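Local coordinates for TraM protein (Plasmid R64, PDB 3WZ3) that probably serves, through this periplasmic domain, as part of an inner-membrane complex of a plasmid-encoded type IVB secretion system, in the manner of its Legionella relative DotI, at residues L24-Y29 with K63-L68; L68-G73 with Y94-R99; L77-Q82 with F89-Y94; T117-D122 with G129-Q134. All blocks are in the same frame, centred on the assembly; numbering follows the deposited sequence.

Going from the N terminus, the chain runs through helix 7-22 into the loop 24-29, and contact 1 closes a largely helical loop by bringing 63-68, the end of helix 57-64 and the start of strand 67-82, back against it. Leu68 passes directly into contact 2, which pairs 68-73 with 94-99 in the next strand. Contact 3, 77-82 with 89-94, is nested inside the loop that contact 2 closes, nearer the turn of the same hairpin; the two share Tyr94. Contact 4 follows in series and closes the last hairpin, 117-122 with 129-134. It touches contact 3 through Trp90 O and Ile118 N and the Thr91 and Thr117 hydroxyls, joining both hairpins into one four-stranded antiparallel sheet.

Contact 1: residues L24-Y29 with K63-L68; sequences LDFVHY and KEKMNL
The Phe26 ring lies between Val27 CG2, over one face toward the rim, and Lys65 O, similarly offset over the opposite face. Asn67 OD1 sits in the ring plane at the edge, 3.2 Å from Phe26 CD1, with amide and ring planes 30° apart. Phe26 takes the crowded rotamer, CG between the backbone N and carbonyl carbon (chi1 79°), and its CD2 meets Lys65 CG, 3.8 Å away. The same Asn67 OD1 accepts a bond from Phe26 N at 2.7 Å, in the plane of the amide carbonyl. Alongside, the Asp25 carboxylate points the same way as the Asn67 amide, and a water joins Asp25 OD2 to Asn67 ND2. Asp25 OD1 turns back to its own loop, taking Val27 N from above the carboxylate plane and His28 N on its anti lone pair, the first an Asx turn, the two together an Asx motif, ahead of helix 29-35. A single antiparallel bridge pairs Leu24 with Leu68, each N bonding the other's O at 2.9 Å. Asn67 thus holds the loop directly through OD1 and by way of a water through ND2, whereas Met66 O, 3.3 Å from Phe26 CB, is buried without a hydrogen-bonding partner.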
# COMPACT_ATOMS: atom_id res chain seq x y z
N LEU A 24 -7.45 5.79 -6.39
CA LEU A 24 -8.70 5.07 -6.57
C LEU A 24 -9.72 5.94 -7.26
O LEU A 24 -9.83 7.15 -7.00
CB LEU A 24 -9.25 4.63 -5.21
CG LEU A 24 -8.35 3.70 -4.38
CD1 LEU A 24 -9.02 3.48 -3.03
CD2 LEU A 24 -8.06 2.37 -5.08
N ASP A 25 -10.50 5.31 -8.13
CA ASP A 25 -11.50 6.00 -8.93
C ASP A 25 -12.89 5.82 -8.31
O ASP A 25 -13.23 4.73 -7.85
CB ASP A 25 -11.49 5.38 -10.32
CG ASP A 25 -12.46 6.03 -11.25
OD1 ASP A 25 -13.61 5.56 -11.31
OD2 ASP A 25 -12.05 7.00 -11.93
N PHE A 26 -13.71 6.88 -8.31
CA PHE A 26 -15.01 6.77 -7.62
C PHE A 26 -15.96 5.74 -8.23
O PHE A 26 -16.87 5.26 -7.54
CB PHE A 26 -15.70 8.13 -7.45
CG PHE A 26 -16.40 8.63 -8.69
CD1 PHE A 26 -15.71 9.32 -9.66
CD2 PHE A 26 -17.76 8.43 -8.85
CE1 PHE A 26 -16.35 9.79 -10.80
CE2 PHE A 26 -18.41 8.91 -9.98
CZ PHE A 26 -17.70 9.59 -10.95
N VAL A 27 -15.74 5.38 -9.49
CA VAL A 27 -16.54 4.34 -10.13
C VAL A 27 -15.91 2.95 -9.93
O VAL A 27 -16.61 2.02 -9.54
CB VAL A 27 -16.74 4.62 -11.64
CG1 VAL A 27 -17.52 3.47 -12.29
CG2 VAL A 27 -17.48 5.95 -11.83
N HIS A 28 -14.60 2.83 -10.17
CA HIS A 28 -13.97 1.53 -10.25
C HIS A 28 -13.17 1.10 -9.02
O HIS A 28 -12.51 0.08 -9.06
CB HIS A 28 -13.08 1.47 -11.50
CG HIS A 28 -13.85 1.75 -12.75
ND1 HIS A 28 -14.68 0.80 -13.33
CD2 HIS A 28 -13.99 2.87 -13.50
CE1 HIS A 28 -15.27 1.32 -14.38
NE2 HIS A 28 -14.87 2.58 -14.51
N TYR A 29 -13.28 1.87 -7.94
CA TYR A 29 -12.45 1.59 -6.75
C TYR A 29 -12.54 0.15 -6.21
O TYR A 29 -11.52 -0.42 -5.79
CB TYR A 29 -12.74 2.58 -5.63
CG TYR A 29 -14.09 2.43 -4.97
CD1 TYR A 29 -15.23 2.98 -5.54
CD2 TYR A 29 -14.23 1.75 -3.77
CE1 TYR A 29 -16.47 2.86 -4.93
CE2 TYR A 29 -15.46 1.61 -3.16
CZ TYR A 29 -16.57 2.16 -3.74
OH TYR A 29 -17.80 2.02 -3.13
N LYS A 63 -20.12 7.86 -1.07
CA LYS A 63 -21.17 8.84 -0.81
C LYS A 63 -20.97 10.15 -1.54
O LYS A 63 -21.93 10.74 -2.05
CB LYS A 63 -21.32 9.07 0.69
CG LYS A 63 -21.99 7.91 1.39
CD LYS A 63 -21.98 8.09 2.90
CE LYS A 63 -22.58 9.43 3.30
NZ LYS A 63 -22.45 9.66 4.77
N GLU A 64 -19.72 10.61 -1.62
CA GLU A 64 -19.43 11.94 -2.17
C GLU A 64 -18.88 11.93 -3.59
O GLU A 64 -18.62 13.00 -4.16
CB GLU A 64 -18.51 12.72 -1.25
CG GLU A 64 -19.12 12.97 0.13
CD GLU A 64 -18.36 14.00 0.94
OE1 GLU A 64 -18.06 15.08 0.39
OE2 GLU A 64 -18.07 13.73 2.11
N LYS A 65 -18.70 10.74 -4.14
CA LYS A 65 -18.28 10.60 -5.54
C LYS A 65 -16.94 11.28 -5.76
O LYS A 65 -16.76 12.07 -6.69
CB LYS A 65 -19.34 11.16 -6.49
CG LYS A 65 -20.47 10.19 -6.79
CD LYS A 65 -21.19 9.73 -5.54
CE LYS A 65 -22.26 10.73 -5.12
NZ LYS A 65 -23.27 10.16 -4.17
N MSE A 66 -16.01 10.99 -4.86
CA MSE A 66 -14.69 11.56 -4.93
C MSE A 66 -13.67 10.50 -5.30
O MSE A 66 -13.82 9.32 -4.96
CB MSE A 66 -14.30 12.19 -3.59
CG MSE A 66 -15.13 13.44 -3.24
SE MSE A 66 -14.44 14.26 -1.60
CE MSE A 66 -15.37 15.96 -1.68
N ASN A 67 -12.64 10.92 -6.02
CA ASN A 67 -11.51 10.05 -6.28
C ASN A 67 -10.51 10.21 -5.15
O ASN A 67 -10.49 11.25 -4.49
CB ASN A 67 -10.84 10.43 -7.59
CG ASN A 67 -11.71 10.14 -8.81
OD1 ASN A 67 -12.60 9.32 -8.76
ND2 ASN A 67 -11.42 10.82 -9.91
N LEU A 68 -9.68 9.20 -4.93
CA LEU A 68 -8.54 9.33 -4.03
C LEU A 68 -7.29 9.43 -4.87
O LEU A 68 -7.08 8.62 -5.77
CB LEU A 68 -8.43 8.11 -3.12
CG LEU A 68 -7.30 8.19 -2.08
CD1 LEU A 68 -7.56 9.29 -1.05
CD2 LEU A 68 -7.15 6.85 -1.36
O HOH W 1 -12.90 9.59 -12.30

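Contact 2: residues L68-G73 with Y94-R99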
# COMPACT_ATOMS: atom_id res chain seq x y z
N LEU A 68 -9.68 9.20 -4.93
CA LEU A 68 -8.54 9.33 -4.03
C LEU A 68 -7.29 9.43 -4.87
O LEU A 68 -7.08 8.62 -5.77
CB LEU A 68 -8.43 8.11 -3.12
CG LEU A 68 -7.30 8.19 -2.08
CD1 LEU A 68 -7.56 9.29 -1.05
CD2 LEU A 68 -7.15 6.85 -1.36
N THR A 69 -6.45 10.43 -4.58
CA THR A 69 -5.18 10.60 -5.26
C THR A 69 -4.08 10.53 -4.22
O THR A 69 -4.28 10.90 -3.07
CB THR A 69 -5.13 11.94 -6.01
OG1 THR A 69 -5.15 13.01 -5.06
CG2 THR A 69 -6.36 12.06 -6.92
N ALA A 70 -2.92 10.03 -4.62
CA ALA A 70 -1.80 9.94 -3.67
C ALA A 70 -0.47 9.97 -4.38
O ALA A 70 -0.33 9.46 -5.49
CB ALA A 70 -1.90 8.65 -2.84
N THR A 71 0.51 10.53 -3.67
CA THR A 71 1.88 10.55 -4.15
C THR A 71 2.77 9.94 -3.08
O THR A 71 2.70 10.32 -1.92
CB THR A 71 2.35 11.98 -4.44
OG1 THR A 71 1.54 12.55 -5.49
CG2 THR A 71 3.81 11.97 -4.90
N THR A 72 3.61 8.99 -3.50
CA THR A 72 4.54 8.32 -2.59
C THR A 72 5.91 8.92 -2.78
O THR A 72 6.41 9.04 -3.91
CB THR A 72 4.57 6.80 -2.87
OG1 THR A 72 3.24 6.28 -2.72
CG2 THR A 72 5.50 6.09 -1.91
N GLY A 73 6.53 9.33 -1.67
CA GLY A 73 7.86 9.93 -1.72
C GLY A 73 8.95 8.89 -1.70
O GLY A 73 8.71 7.68 -1.73
N TYR A 94 7.86 4.74 3.76
CA TYR A 94 7.69 5.70 2.67
C TYR A 94 6.77 6.83 3.10
O TYR A 94 5.71 6.57 3.64
CB TYR A 94 6.99 5.04 1.47
CG TYR A 94 7.57 3.76 0.93
CD1 TYR A 94 7.28 2.55 1.52
CD2 TYR A 94 8.33 3.75 -0.25
CE1 TYR A 94 7.76 1.35 1.01
CE2 TYR A 94 8.80 2.56 -0.79
CZ TYR A 94 8.51 1.38 -0.14
OH TYR A 94 8.97 0.18 -0.66
N PRO A 95 7.13 8.08 2.80
CA PRO A 95 6.16 9.18 2.94
C PRO A 95 5.04 9.00 1.91
O PRO A 95 5.34 8.62 0.78
CB PRO A 95 6.98 10.44 2.60
CG PRO A 95 8.41 10.00 2.47
CD PRO A 95 8.42 8.53 2.23
N VAL A 96 3.79 9.25 2.31
CA VAL A 96 2.68 9.21 1.39
C VAL A 96 1.78 10.41 1.69
O VAL A 96 1.41 10.63 2.84
CB VAL A 96 1.85 7.93 1.55
CG1 VAL A 96 0.64 7.95 0.61
CG2 VAL A 96 2.73 6.71 1.30
N ARG A 97 1.46 11.19 0.66
CA ARG A 97 0.46 12.23 0.84
C ARG A 97 -0.73 11.85 -0.03
O ARG A 97 -0.56 11.38 -1.14
CB ARG A 97 1.02 13.62 0.47
CG ARG A 97 1.60 13.74 -0.91
CD ARG A 97 2.31 15.10 -1.07
NE ARG A 97 2.91 15.26 -2.39
CZ ARG A 97 2.27 15.72 -3.46
NH1 ARG A 97 0.98 16.05 -3.37
NH2 ARG A 97 2.90 15.84 -4.62
N MSE A 98 -1.93 12.02 0.50
CA MSE A 98 -3.13 11.64 -0.26
C MSE A 98 -4.26 12.63 -0.07
O MSE A 98 -4.31 13.36 0.92
CB MSE A 98 -3.57 10.21 0.09
CG MSE A 98 -4.10 10.03 1.48
SE MSE A 98 -4.61 8.16 1.88
CE MSE A 98 -2.83 7.40 2.00
N ARG A 99 -5.17 12.65 -1.03
CA ARG A 99 -6.23 13.64 -1.00
C ARG A 99 -7.47 13.13 -1.70
O ARG A 99 -7.38 12.57 -2.79
CB ARG A 99 -5.76 14.93 -1.68
CG ARG A 99 -6.73 16.09 -1.47
CD ARG A 99 -6.21 17.36 -2.08
NE ARG A 99 -6.91 18.51 -1.52
CZ ARG A 99 -6.52 19.77 -1.67
NH1 ARG A 99 -5.43 20.05 -2.37
NH2 ARG A 99 -7.23 20.75 -1.12
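Ala70 CB rests against Met98 CB at 3.7 Å, the heart of the apolar face that these two share with Thr72 and Val96. Met98, a selenomethionine, holds CG between the backbone N and carbonyl carbon (chi1 68°) and turns about its CG-SE bond (chi3 72°), so that the far end leads away from strand 67-82 and meets Phe112 and Phe114 of strand 110-120. The next non-hydrogen-bonded pair, Thr72 and Val96, lies side by side on the same face, while the methyl CG2 of Thr72, anti to its backbone N, crosses to Tyr94 CB at 3.8 Å. Helix 7-22 packs on this face: Phe22 meets Ala70, Leu18 meets Thr72, and Tyr94 OH bonds to Met11 O.

Between the faces runs the backbone ladder. Thr69 with Arg99 and Thr71 with Arg97 are the hydrogen-bonded pairs; Thr71 N reaches Arg97 O at 2.9 Å, nearly along the C=O axis. Gly73 N extends the ladder to Pro95 O at 2.8 Å, but from above the carbonyl plane.

The other face is polar. Arg97 runs extended from CG to NE beside Thr71, whose OG1 lies over one face of the guanidinium, 3.7 Å from Arg97 NH2; the charge is met by Glu109 in a salt bridge through NH1. Arg99 extends away from Thr69, and its NE bonds to Lys107 O. The strands form the open end of hairpin 67-82/88-101, with helix 7-22 on one face and a polar, partly charged face opposite, consistent with the helix-on-curved-sheet fold of the NTF2 clan.

Contact 3: residues L77-Q82 with F89-Y94; sequences LVRQGQ and FWTFQY
Packing is tight where Leu77 meets Phe92 and where Phe89 lies across Gly81. A chi1 of -178° with chi2 at 78° sets Leu77 CD1 over the Phe92 ring face, toward its rim and 4.0 Å from the centroid, in a CH-pi contact; the same methyl touches Trp90 CB at 3.9 Å. On the other sheet face, the Phe89 ring folds over the glycine backbone, with Gly81 N above one face and Phe89 CD2 3.2 Å from Gly81 O. A classic beta bulge sets Val78 and Arg79 both opposite Thr91: Val78 N bonds Thr91 O at 2.8 Å, while the bond from Arg79 N is weak. Thr91 N returns a nearly straight bond to Arg79 O (174°).

Exposed Val78 and Arg79 form the looser solvent side, where Val78 CG2 brushes Gln93 CG at 3.9 Å and Arg79 NH1 reaches Thr91 OG1 through a water. Another water spans Gln80 OE1 and Trp90 NE1, 3.5 Å apart but poorly angled for a direct bond.

Gln80 OE1 also accepts from Trp88 NE1, and Thr91 OG1 bonds to Thr117 OG1. Helix 7-22 lies on the Leu77, Trp90 and Phe92 face, while strand 110-120 runs along the far side of strand 88-101.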
# COMPACT_ATOMS: atom_id res chain seq x y z
N LEU A 77 14.92 1.73 3.49
CA LEU A 77 14.97 0.48 4.22
C LEU A 77 15.22 0.73 5.71
O LEU A 77 16.19 1.41 6.08
CB LEU A 77 16.08 -0.43 3.68
CG LEU A 77 16.13 -1.79 4.38
CD1 LEU A 77 15.05 -2.71 3.86
CD2 LEU A 77 17.52 -2.45 4.19
N VAL A 78 14.33 0.21 6.55
CA VAL A 78 14.53 0.25 8.00
C VAL A 78 15.44 -0.91 8.41
O VAL A 78 16.48 -0.69 9.03
CB VAL A 78 13.21 0.14 8.74
CG1 VAL A 78 13.46 0.28 10.23
CG2 VAL A 78 12.27 1.24 8.27
N ARG A 79 15.07 -2.13 8.03
CA ARG A 79 15.82 -3.33 8.38
C ARG A 79 15.42 -4.46 7.45
O ARG A 79 14.40 -4.37 6.74
CB ARG A 79 15.55 -3.74 9.82
CG ARG A 79 14.16 -4.34 10.02
CD ARG A 79 13.90 -4.79 11.45
NE ARG A 79 14.08 -3.68 12.37
CZ ARG A 79 13.14 -2.79 12.67
NH1 ARG A 79 11.92 -2.92 12.15
NH2 ARG A 79 13.40 -1.80 13.50
N GLN A 80 16.22 -5.50 7.44
CA GLN A 80 15.92 -6.70 6.69
C GLN A 80 16.48 -7.87 7.45
O GLN A 80 17.28 -7.70 8.37
CB GLN A 80 16.50 -6.65 5.28
CG GLN A 80 18.04 -6.52 5.23
CD GLN A 80 18.53 -6.49 3.80
OE1 GLN A 80 18.12 -7.32 2.99
NE2 GLN A 80 19.35 -5.50 3.45
N GLY A 81 16.05 -9.07 7.09
CA GLY A 81 16.46 -10.25 7.83
C GLY A 81 15.62 -11.43 7.43
O GLY A 81 14.94 -11.40 6.39
N GLN A 82 15.66 -12.48 8.24
CA GLN A 82 14.84 -13.64 7.96
C GLN A 82 14.07 -14.01 9.19
O GLN A 82 14.55 -13.81 10.31
CB GLN A 82 15.67 -14.83 7.44
CG GLN A 82 16.75 -15.30 8.40
CD GLN A 82 17.61 -16.41 7.81
OE1 GLN A 82 17.18 -17.12 6.92
NE2 GLN A 82 18.83 -16.55 8.32
N PHE A 89 12.82 -11.12 4.51
CA PHE A 89 11.90 -9.98 4.51
C PHE A 89 12.69 -8.68 4.54
O PHE A 89 13.87 -8.63 4.94
CB PHE A 89 10.95 -10.03 5.72
CG PHE A 89 11.62 -9.67 7.02
CD1 PHE A 89 11.69 -8.35 7.43
CD2 PHE A 89 12.21 -10.66 7.81
CE1 PHE A 89 12.34 -8.01 8.62
CE2 PHE A 89 12.84 -10.32 9.01
CZ PHE A 89 12.91 -9.00 9.41
N TRP A 90 12.01 -7.62 4.11
CA TRP A 90 12.53 -6.27 4.17
C TRP A 90 11.43 -5.39 4.75
O TRP A 90 10.25 -5.54 4.40
CB TRP A 90 12.82 -5.70 2.79
CG TRP A 90 13.72 -6.49 1.89
CD1 TRP A 90 15.06 -6.27 1.67
CD2 TRP A 90 13.34 -7.55 1.00
NE1 TRP A 90 15.53 -7.15 0.71
CE2 TRP A 90 14.49 -7.95 0.30
CE3 TRP A 90 12.14 -8.23 0.75
CZ2 TRP A 90 14.48 -8.96 -0.64
CZ3 TRP A 90 12.14 -9.24 -0.19
CH2 TRP A 90 13.30 -9.59 -0.87
N THR A 91 11.79 -4.46 5.64
CA THR A 91 10.85 -3.46 6.15
C THR A 91 11.27 -2.08 5.66
O THR A 91 12.40 -1.65 5.89
CB THR A 91 10.81 -3.49 7.68
OG1 THR A 91 10.35 -4.78 8.13
CG2 THR A 91 9.90 -2.38 8.23
N PHE A 92 10.35 -1.39 4.99
CA PHE A 92 10.57 -0.07 4.42
C PHE A 92 9.62 0.93 5.03
O PHE A 92 8.53 0.59 5.47
CB PHE A 92 10.31 -0.07 2.90
CG PHE A 92 11.27 -0.93 2.10
CD1 PHE A 92 12.51 -0.45 1.73
CD2 PHE A 92 10.91 -2.20 1.73
CE1 PHE A 92 13.39 -1.25 1.00
CE2 PHE A 92 11.77 -2.99 1.00
CZ PHE A 92 13.01 -2.52 0.64
N GLN A 93 10.00 2.20 4.99
CA GLN A 93 9.06 3.28 5.28
C GLN A 93 9.06 4.28 4.14
O GLN A 93 10.11 4.60 3.58
CB GLN A 93 9.42 3.97 6.60
CG GLN A 93 8.96 3.17 7.84
CD GLN A 93 9.31 3.85 9.14
OE1 GLN A 93 9.90 4.93 9.14
NE2 GLN A 93 8.99 3.20 10.25
N TYR A 94 7.86 4.74 3.76
CA TYR A 94 7.69 5.70 2.67
C TYR A 94 6.77 6.83 3.10
O TYR A 94 5.71 6.57 3.64
CB TYR A 94 6.99 5.04 1.47
CG TYR A 94 7.57 3.76 0.93
CD1 TYR A 94 7.28 2.55 1.52
CD2 TYR A 94 8.33 3.75 -0.25
CE1 TYR A 94 7.76 1.35 1.01
CE2 TYR A 94 8.80 2.56 -0.79
CZ TYR A 94 8.51 1.38 -0.14
OH TYR A 94 8.97 0.18 -0.66
O HOH W 2 10.54 -5.07 10.81
O HOH W 3 18.41 -7.80 0.40

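Contact 4: residues T117-D122 with G129-Q134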
# COMPACT_ATOMS: atom_id res chain seq x y z
N THR A 117 6.21 -4.18 5.38
CA THR A 117 7.12 -5.31 5.42
C THR A 117 6.77 -6.26 4.27
O THR A 117 5.62 -6.71 4.15
CB THR A 117 7.11 -6.06 6.74
OG1 THR A 117 7.61 -5.20 7.78
CG2 THR A 117 8.06 -7.25 6.66
N ILE A 118 7.76 -6.51 3.43
CA ILE A 118 7.64 -7.37 2.26
C ILE A 118 8.37 -8.66 2.56
O ILE A 118 9.51 -8.63 3.05
CB ILE A 118 8.27 -6.69 1.04
CG1 ILE A 118 7.48 -5.43 0.69
CG2 ILE A 118 8.30 -7.65 -0.16
CD1 ILE A 118 8.17 -4.51 -0.29
N GLN A 119 7.73 -9.79 2.30
CA GLN A 119 8.40 -11.08 2.46
C GLN A 119 8.51 -11.80 1.12
O GLN A 119 7.71 -11.59 0.22
CB GLN A 119 7.67 -11.97 3.47
CG GLN A 119 6.27 -12.41 3.01
CD GLN A 119 5.50 -13.14 4.11
OE1 GLN A 119 5.99 -13.31 5.23
NE2 GLN A 119 4.30 -13.58 3.79
N ARG A 120 9.51 -12.67 1.02
CA ARG A 120 9.67 -13.52 -0.15
C ARG A 120 8.54 -14.56 -0.21
O ARG A 120 8.03 -15.00 0.82
CB ARG A 120 11.01 -14.25 -0.08
CG ARG A 120 12.23 -13.40 -0.46
CD ARG A 120 12.17 -12.86 -1.91
NE ARG A 120 11.64 -13.89 -2.82
CZ ARG A 120 12.34 -14.93 -3.27
NH1 ARG A 120 13.63 -15.07 -2.97
NH2 ARG A 120 11.73 -15.83 -4.03
N VAL A 121 8.21 -14.95 -1.44
CA VAL A 121 7.20 -15.95 -1.76
C VAL A 121 7.80 -16.85 -2.84
O VAL A 121 8.57 -16.39 -3.67
CB VAL A 121 5.93 -15.28 -2.33
CG1 VAL A 121 4.87 -16.31 -2.71
CG2 VAL A 121 5.37 -14.31 -1.31
N ASP A 122 7.44 -18.12 -2.81
CA ASP A 122 7.83 -19.06 -3.86
C ASP A 122 7.34 -18.50 -5.20
O ASP A 122 6.14 -18.25 -5.35
CB ASP A 122 7.15 -20.41 -3.56
CG ASP A 122 7.49 -21.50 -4.57
OD1 ASP A 122 8.14 -21.22 -5.59
OD2 ASP A 122 7.07 -22.65 -4.32
N GLY A 129 7.54 -13.15 -6.69
CA GLY A 129 8.31 -13.66 -5.57
C GLY A 129 8.21 -12.84 -4.30
O GLY A 129 9.02 -13.03 -3.38
N MSE A 130 7.23 -11.94 -4.21
CA MSE A 130 7.11 -11.08 -3.04
C MSE A 130 5.66 -10.80 -2.70
O MSE A 130 4.78 -10.84 -3.57
CB MSE A 130 7.80 -9.74 -3.31
CG MSE A 130 9.32 -9.86 -3.35
SE MSE A 130 10.23 -8.15 -3.71
CE MSE A 130 9.92 -8.06 -5.62
N GLU A 131 5.42 -10.44 -1.44
CA GLU A 131 4.12 -9.92 -1.03
C GLU A 131 4.28 -9.11 0.24
O GLU A 131 5.19 -9.35 1.05
CB GLU A 131 3.11 -11.06 -0.82
CG GLU A 131 3.37 -11.87 0.40
CD GLU A 131 2.54 -13.15 0.48
OE1 GLU A 131 1.69 -13.38 -0.41
OE2 GLU A 131 2.75 -13.92 1.44
N ILE A 132 3.41 -8.13 0.42
CA ILE A 132 3.40 -7.32 1.63
C ILE A 132 2.69 -8.07 2.75
O ILE A 132 1.49 -8.36 2.65
CB ILE A 132 2.68 -6.00 1.35
CG1 ILE A 132 3.47 -5.19 0.32
CG2 ILE A 132 2.48 -5.23 2.66
CD1 ILE A 132 2.71 -3.97 -0.23
N ARG A 133 3.40 -8.36 3.83
CA ARG A 133 2.79 -9.07 4.95
C ARG A 133 2.33 -8.18 6.08
O ARG A 133 1.58 -8.63 6.96
CB ARG A 133 3.72 -10.14 5.52
CG ARG A 133 5.01 -9.58 6.03
CD ARG A 133 5.82 -10.63 6.82
NE ARG A 133 5.29 -10.84 8.15
CZ ARG A 133 4.80 -12.00 8.59
NH1 ARG A 133 4.79 -13.06 7.78
NH2 ARG A 133 4.32 -12.10 9.82
N GLN A 134 2.74 -6.91 6.05
CA GLN A 134 2.30 -5.94 7.06
C GLN A 134 2.34 -4.55 6.49
O GLN A 134 3.30 -4.19 5.81
CB GLN A 134 3.17 -6.01 8.32
CG GLN A 134 2.57 -5.18 9.48
CD GLN A 134 3.27 -5.41 10.79
OE1 GLN A 134 2.64 -5.73 11.80
NE2 GLN A 134 4.57 -5.22 10.79
O HOH W 4 6.02 -3.64 9.10
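The last hairpin, strands 110-120 and 130-139, is joined here near its turn, with a chain of side-chain bonds along one face. Gln119 is its centre: CG sits between the backbone N and carbonyl carbon (chi1 66°), and the extended chain places the amide between two charges. Gln119 NE2 gives a bond in its own plane to the anti lone pair of Glu131 OE2 at 2.8 Å. Gln119 OE1 receives Arg133 NH1 at 2.8 Å from above the amide plane, the two planes 61° apart. Glu131 OE1 also has a salt bridge to Lys126, and Val121 CG2 crosses beside Glu131 CD at 3.5 Å. Nearer the turn, Gly129 O is gripped twice, by Arg120 NE in plane on a lone pair and by Val121 N from well above the carbonyl plane, both at 2.8 Å. Apart from Arg120, in a cation-pi contact with Trp5, the opposite face is apolar: Ile118 CG2 meets Met130 CB at 3.8 Å and Ile118 CG1 meets Ile132 CG1, against Phe13, Ala10 and Ala17 of helix 7-22. At the far end Arg133 N and, weakly, Gln134 N both bond Thr117 O, the signature of a classic beta bulge in an antiparallel hairpin.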